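Local atomic coordinates of RNA polymerase sigma factor (Bartonella quintana, PDB entry 5UXX), a protein that probably binds RNA polymerase and promoter DNA as an ECF-type sigma factor of the sigma-70 family, directing where transcription starts. Residues 41-46 against 66-71; 122-125 against 130-133. All blocks are in the same frame, centred on the assembly; numbering follows the deposited sequence.

Contact 1 (41-46 against 66-71); sequences LMKAWA and RNEFYS
Lys-43 and Glu-68 make the whole of this contact, a long salt bridge laid across two helices of the sigma-70 region 2 fold, an all-helical bundle in which helix 33-46 packs against helix 57-81. The evidence for a thin contact is direct: the closest pair of CA atoms, those of Lys-43 and Glu-68, is 9.6 Å apart, and the two segments bury just 71 Å² between them.

The tightly packed part of this helix pair lies beside the bridge. There Ala-44 sits against Trp-60, Leu-61 and Ile-64, and Phe-69 touches Leu-36, giving the apolar packing. Lys-43, on Ile-64, and Glu-68, on Leu-36, rest at its edge through their chains, while their charged ends meet beyond it. Leu-41 meets Leu-12 of helix 7-26, and Phe-69 also reaches Leu-26 there. On the solvent side Lys-43 is exposed and Glu-68 partly so.

The two chains meet at about a right angle. Glu-68 has CG anti to its own N (chi1 175°) and then bends at chi2, which carries the carboxylate out toward the other helix. Lys-43 runs extended to CE and kinks only at chi4 (-61°), and that last turn swings the ammonium aside, so that the carboxylate faces the methylene before it. The bridge is therefore loose: Lys-43 NZ lies 4.0 Å from Glu-68 OE1, too far for a firm ion pair, and the attraction is probably weakened by solvent. Across the contact itself, the closest approach is that of a carbon: Lys-43 CE stands 3.2 Å from Glu-68 OE1.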
loop_
_atom_site.group_PDB
_atom_site.type_symbol
_atom_site.label_atom_id
_atom_site.label_comp_id
_atom_site.label_asym_id
_atom_site.label_seq_id
_atom_site.Cartn_x
_atom_site.Cartn_y
_atom_site.Cartn_z
ATOM N N LEU A 41 -5.040 -10.045 -6.313
ATOM C CA LEU A 41 -4.713 -10.597 -7.622
ATOM C C LEU A 41 -5.859 -11.440 -8.174
ATOM O O LEU A 41 -6.179 -11.369 -9.361
ATOM C CB LEU A 41 -3.439 -11.439 -7.538
ATOM C CG LEU A 41 -2.794 -11.840 -8.865
ATOM C CD1 LEU A 41 -2.221 -10.618 -9.562
ATOM C CD2 LEU A 41 -1.718 -12.891 -8.645
HETATM N N MSE A 42 -6.473 -12.234 -7.303
HETATM C CA MSE A 42 -7.571 -13.101 -7.711
HETATM C C MSE A 42 -8.813 -12.299 -8.089
HETATM O O MSE A 42 -9.501 -12.633 -9.055
HETATM C CB MSE A 42 -7.906 -14.102 -6.604
HETATM C CG MSE A 42 -7.033 -15.347 -6.620
HETATM SE SE MSE A 42 -7.475 -16.616 -5.208
HETATM C CE MSE A 42 -6.883 -15.575 -3.672
ATOM N N LYS A 43 -9.093 -11.241 -7.335
ATOM C CA LYS A 43 -10.247 -10.393 -7.611
ATOM C C LYS A 43 -10.031 -9.558 -8.869
ATOM O O LYS A 43 -10.952 -9.368 -9.662
ATOM C CB LYS A 43 -10.545 -9.481 -6.420
ATOM C CG LYS A 43 -10.999 -10.220 -5.174
ATOM C CD LYS A 43 -11.290 -9.256 -4.035
ATOM C CE LYS A 43 -11.562 -10.001 -2.739
ATOM N NZ LYS A 43 -12.750 -10.891 -2.842
ATOM N N ALA A 44 -8.810 -9.062 -9.043
ATOM C CA ALA A 44 -8.480 -8.235 -10.196
ATOM C C ALA A 44 -8.549 -9.040 -11.488
ATOM O O ALA A 44 -8.970 -8.529 -12.525
ATOM C CB ALA A 44 -7.099 -7.621 -10.029
ATOM N N TRP A 45 -8.132 -10.300 -11.422
ATOM C CA TRP A 45 -8.176 -11.172 -12.588
ATOM C C TRP A 45 -9.616 -11.441 -13.013
ATOM O O TRP A 45 -9.918 -11.510 -14.202
ATOM C CB TRP A 45 -7.455 -12.491 -12.308
ATOM C CG TRP A 45 -7.207 -13.296 -13.546
ATOM C CD1 TRP A 45 -8.049 -14.210 -14.110
ATOM C CD2 TRP A 45 -6.049 -13.244 -14.387
ATOM N NE1 TRP A 45 -7.482 -14.737 -15.244
ATOM C CE2 TRP A 45 -6.254 -14.161 -15.437
ATOM C CE3 TRP A 45 -4.856 -12.515 -14.352
ATOM C CZ2 TRP A 45 -5.312 -14.368 -16.442
ATOM C CZ3 TRP A 45 -3.921 -12.722 -15.351
ATOM C CH2 TRP A 45 -4.155 -13.642 -16.381
ATOM N N ALA A 46 -10.499 -11.599 -12.033
ATOM C CA ALA A 46 -11.904 -11.852 -12.314
ATOM C C ALA A 46 -12.606 -10.604 -12.849
ATOM O O ALA A 46 -13.484 -10.699 -13.705
ATOM C CB ALA A 46 -12.609 -12.361 -11.065
ATOM N N ARG A 66 -6.972 -1.891 -1.215
ATOM C CA ARG A 66 -7.394 -1.008 -0.134
ATOM C C ARG A 66 -8.746 -1.413 0.445
ATOM O O ARG A 66 -8.911 -1.499 1.661
ATOM C CB ARG A 66 -7.468 0.441 -0.624
ATOM C CG ARG A 66 -8.355 1.316 0.241
ATOM C CD ARG A 66 -8.965 2.466 -0.536
ATOM N NE ARG A 66 -10.156 2.986 0.132
ATOM C CZ ARG A 66 -10.142 3.928 1.070
ATOM N NH1 ARG A 66 -8.995 4.464 1.458
ATOM N NH2 ARG A 66 -11.277 4.335 1.620
ATOM N N ASN A 67 -9.705 -1.685 -0.435
ATOM C CA ASN A 67 -11.060 -1.999 -0.004
ATOM C C ASN A 67 -11.139 -3.374 0.640
ATOM O O ASN A 67 -11.902 -3.584 1.583
ATOM C CB ASN A 67 -12.030 -1.912 -1.185
ATOM C CG ASN A 67 -12.313 -0.482 -1.600
ATOM O OD1 ASN A 67 -12.266 0.436 -0.779
ATOM N ND2 ASN A 67 -12.609 -0.282 -2.879
ATOM N N GLU A 68 -10.345 -4.309 0.130
ATOM C CA GLU A 68 -10.277 -5.640 0.712
ATOM C C GLU A 68 -9.639 -5.582 2.094
ATOM O O GLU A 68 -10.047 -6.300 3.004
ATOM C CB GLU A 68 -9.496 -6.592 -0.199
ATOM C CG GLU A 68 -9.263 -7.976 0.393
ATOM C CD GLU A 68 -10.553 -8.742 0.644
ATOM O OE1 GLU A 68 -11.588 -8.397 0.036
ATOM O OE2 GLU A 68 -10.529 -9.692 1.455
ATOM N N PHE A 69 -8.650 -4.706 2.250
ATOM C CA PHE A 69 -7.953 -4.553 3.522
ATOM C C PHE A 69 -8.878 -4.032 4.618
ATOM O O PHE A 69 -8.915 -4.582 5.718
ATOM C CB PHE A 69 -6.754 -3.616 3.369
ATOM C CG PHE A 69 -6.182 -3.148 4.677
ATOM C CD1 PHE A 69 -5.444 -4.010 5.473
ATOM C CD2 PHE A 69 -6.383 -1.848 5.113
ATOM C CE1 PHE A 69 -4.917 -3.584 6.680
ATOM C CE2 PHE A 69 -5.859 -1.416 6.318
ATOM C CZ PHE A 69 -5.126 -2.285 7.103
ATOM N N TYR A 70 -9.622 -2.973 4.316
ATOM C CA TYR A 70 -10.539 -2.391 5.290
ATOM C C TYR A 70 -11.686 -3.353 5.584
ATOM O O TYR A 70 -12.249 -3.345 6.679
ATOM C CB TYR A 70 -11.080 -1.047 4.793
ATOM C CG TYR A 70 -10.055 0.065 4.829
ATOM C CD1 TYR A 70 -9.503 0.488 6.032
ATOM C CD2 TYR A 70 -9.640 0.693 3.662
ATOM C CE1 TYR A 70 -8.564 1.503 6.070
ATOM C CE2 TYR A 70 -8.702 1.709 3.690
ATOM C CZ TYR A 70 -8.168 2.109 4.895
ATOM O OH TYR A 70 -7.236 3.121 4.926
ATOM N N SER A 71 -12.024 -4.178 4.599
ATOM C CA SER A 71 -13.033 -5.214 4.777
ATOM C C SER A 71 -12.563 -6.249 5.800
ATOM O O SER A 71 -13.341 -6.705 6.638
ATOM C CB SER A 71 -13.357 -5.890 3.444
ATOM O OG SER A 71 -14.242 -6.981 3.626
#

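Contact 2 (122-125 against 130-133); sequences ILIG and SYED
Helix 115-125 ends in segment 122-125, and after a five-residue connection helix 131-138 begins in segment 130-133; the backbones come nearest at Ile-124 and Ser-130, whose CA atoms are 6.6 Å apart. Ser-130 is the N-cap of the second helix: Asp-133 N donates to Ser-130 OG at 3.2 Å, with an N-H...O angle of 163°. A backbone hydrogen bond between Leu-123 and Phe-129 helps to close the turn.

Ile-124 supplies the touching atoms from the first helix. Its CD1 reaches the start of the second, 3.6 Å from Ser-130 O and 3.8 Å from Tyr-131 CD1, approaching the ring obliquely. The CG2 branch lies farther along the same ring, 4.1 Å from Tyr-131 CE1. Although the CB of Tyr-131 points away, CG lies anti to the carbonyl carbon (chi1 -67°), and the ring returns toward Ile-124.

Both side chains also rest on Ile-145 of helix 142-159, and Tyr-131 makes a cation-pi contact with Lys-146. The contact sets helix 115-125 against the first helix of the probable region 4 helix-turn-helix, 131-138 followed by 142-159. Ile-124 offers only hydrocarbon, to a ring and to a carbonyl oxygen, so the contact rests on van der Waals packing and its burial.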
loop_
_atom_site.group_PDB
_atom_site.type_symbol
_atom_site.label_atom_id
_atom_site.label_comp_id
_atom_site.label_asym_id
_atom_site.label_seq_id
_atom_site.Cartn_x
_atom_site.Cartn_y
_atom_site.Cartn_z
ATOM N N ILE A 122 1.228 7.361 2.124
ATOM C CA ILE A 122 1.800 6.274 1.333
ATOM C C ILE A 122 1.443 6.439 -0.142
ATOM O O ILE A 122 2.304 6.325 -1.013
ATOM C CB ILE A 122 1.323 4.894 1.832
ATOM C CG1 ILE A 122 1.963 4.569 3.183
ATOM C CG2 ILE A 122 1.676 3.808 0.830
ATOM C CD1 ILE A 122 3.477 4.582 3.160
ATOM N N LEU A 123 0.170 6.712 -0.413
ATOM C CA LEU A 123 -0.307 6.890 -1.782
ATOM C C LEU A 123 0.379 8.062 -2.473
ATOM O O LEU A 123 0.768 7.969 -3.637
ATOM C CB LEU A 123 -1.824 7.093 -1.800
ATOM C CG LEU A 123 -2.694 5.877 -1.482
ATOM C CD1 LEU A 123 -4.157 6.279 -1.419
ATOM C CD2 LEU A 123 -2.485 4.780 -2.513
ATOM N N ILE A 124 0.527 9.165 -1.747
ATOM C CA ILE A 124 1.104 10.382 -2.307
ATOM C C ILE A 124 2.629 10.397 -2.218
ATOM O O ILE A 124 3.314 10.690 -3.199
ATOM C CB ILE A 124 0.549 11.632 -1.595
ATOM C CG1 ILE A 124 -0.946 11.782 -1.877
ATOM C CG2 ILE A 124 1.293 12.881 -2.040
ATOM C CD1 ILE A 124 -1.264 12.053 -3.332
ATOM N N GLY A 125 3.155 10.072 -1.044
ATOM C CA GLY A 125 4.581 10.176 -0.792
ATOM C C GLY A 125 5.416 8.998 -1.254
ATOM O O GLY A 125 6.634 9.118 -1.385
ATOM N N SER A 130 -1.138 11.035 -8.051
ATOM C CA SER A 130 -1.510 12.440 -7.974
ATOM C C SER A 130 -2.549 12.627 -6.874
ATOM O O SER A 130 -3.129 11.653 -6.394
ATOM C CB SER A 130 -2.055 12.932 -9.313
ATOM O OG SER A 130 -3.259 12.263 -9.645
ATOM N N TYR A 131 -2.778 13.874 -6.472
ATOM C CA TYR A 131 -3.812 14.170 -5.484
ATOM C C TYR A 131 -5.177 13.732 -5.999
ATOM O O TYR A 131 -6.005 13.224 -5.243
ATOM C CB TYR A 131 -3.830 15.661 -5.139
ATOM C CG TYR A 131 -2.594 16.135 -4.408
ATOM C CD1 TYR A 131 -2.295 15.668 -3.136
ATOM C CD2 TYR A 131 -1.732 17.058 -4.988
ATOM C CE1 TYR A 131 -1.167 16.098 -2.463
ATOM C CE2 TYR A 131 -0.602 17.495 -4.322
ATOM C CZ TYR A 131 -0.326 17.013 -3.061
ATOM O OH TYR A 131 0.797 17.444 -2.393
ATOM N N GLU A 132 -5.397 13.937 -7.294
ATOM C CA GLU A 132 -6.640 13.547 -7.946
ATOM C C GLU A 132 -6.884 12.042 -7.839
ATOM O O GLU A 132 -7.960 11.606 -7.429
ATOM C CB GLU A 132 -6.620 13.972 -9.417
ATOM C CG GLU A 132 -7.981 13.965 -10.087
ATOM C CD GLU A 132 -8.842 15.139 -9.661
ATOM O OE1 GLU A 132 -8.451 16.292 -9.937
ATOM O OE2 GLU A 132 -9.905 14.908 -9.048
ATOM N N ASP A 133 -5.877 11.256 -8.206
ATOM C CA ASP A 133 -5.997 9.801 -8.208
ATOM C C ASP A 133 -6.085 9.223 -6.798
ATOM O O ASP A 133 -6.838 8.281 -6.555
ATOM C CB ASP A 133 -4.819 9.170 -8.955
ATOM C CG ASP A 133 -4.975 9.252 -10.461
ATOM O OD1 ASP A 133 -6.128 9.266 -10.940
ATOM O OD2 ASP A 133 -3.945 9.300 -11.166
#

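How the contacts relate
Contact 1 comes first along the chain and closes before contact 2 opens. It joins helices 33-46 and 57-81 within sigma-70 region 2, whereas contact 2 joins helices 115-125 and 131-138 within region 4. Their centres lie 19 Å apart and their nearest atoms about 6 Å, without touching. Even so, the two regions are packed together: Arg-66 and Tyr-70 reach Glu-119 on helix 115-125, Arg-66 also touches helix 131-138, and Phe-22 of helix 7-26 receives Ile-122 and Leu-123. The chain is thus compact, and the second protein chain packs on residues of both contacts, consistent with both regions being held by one partner.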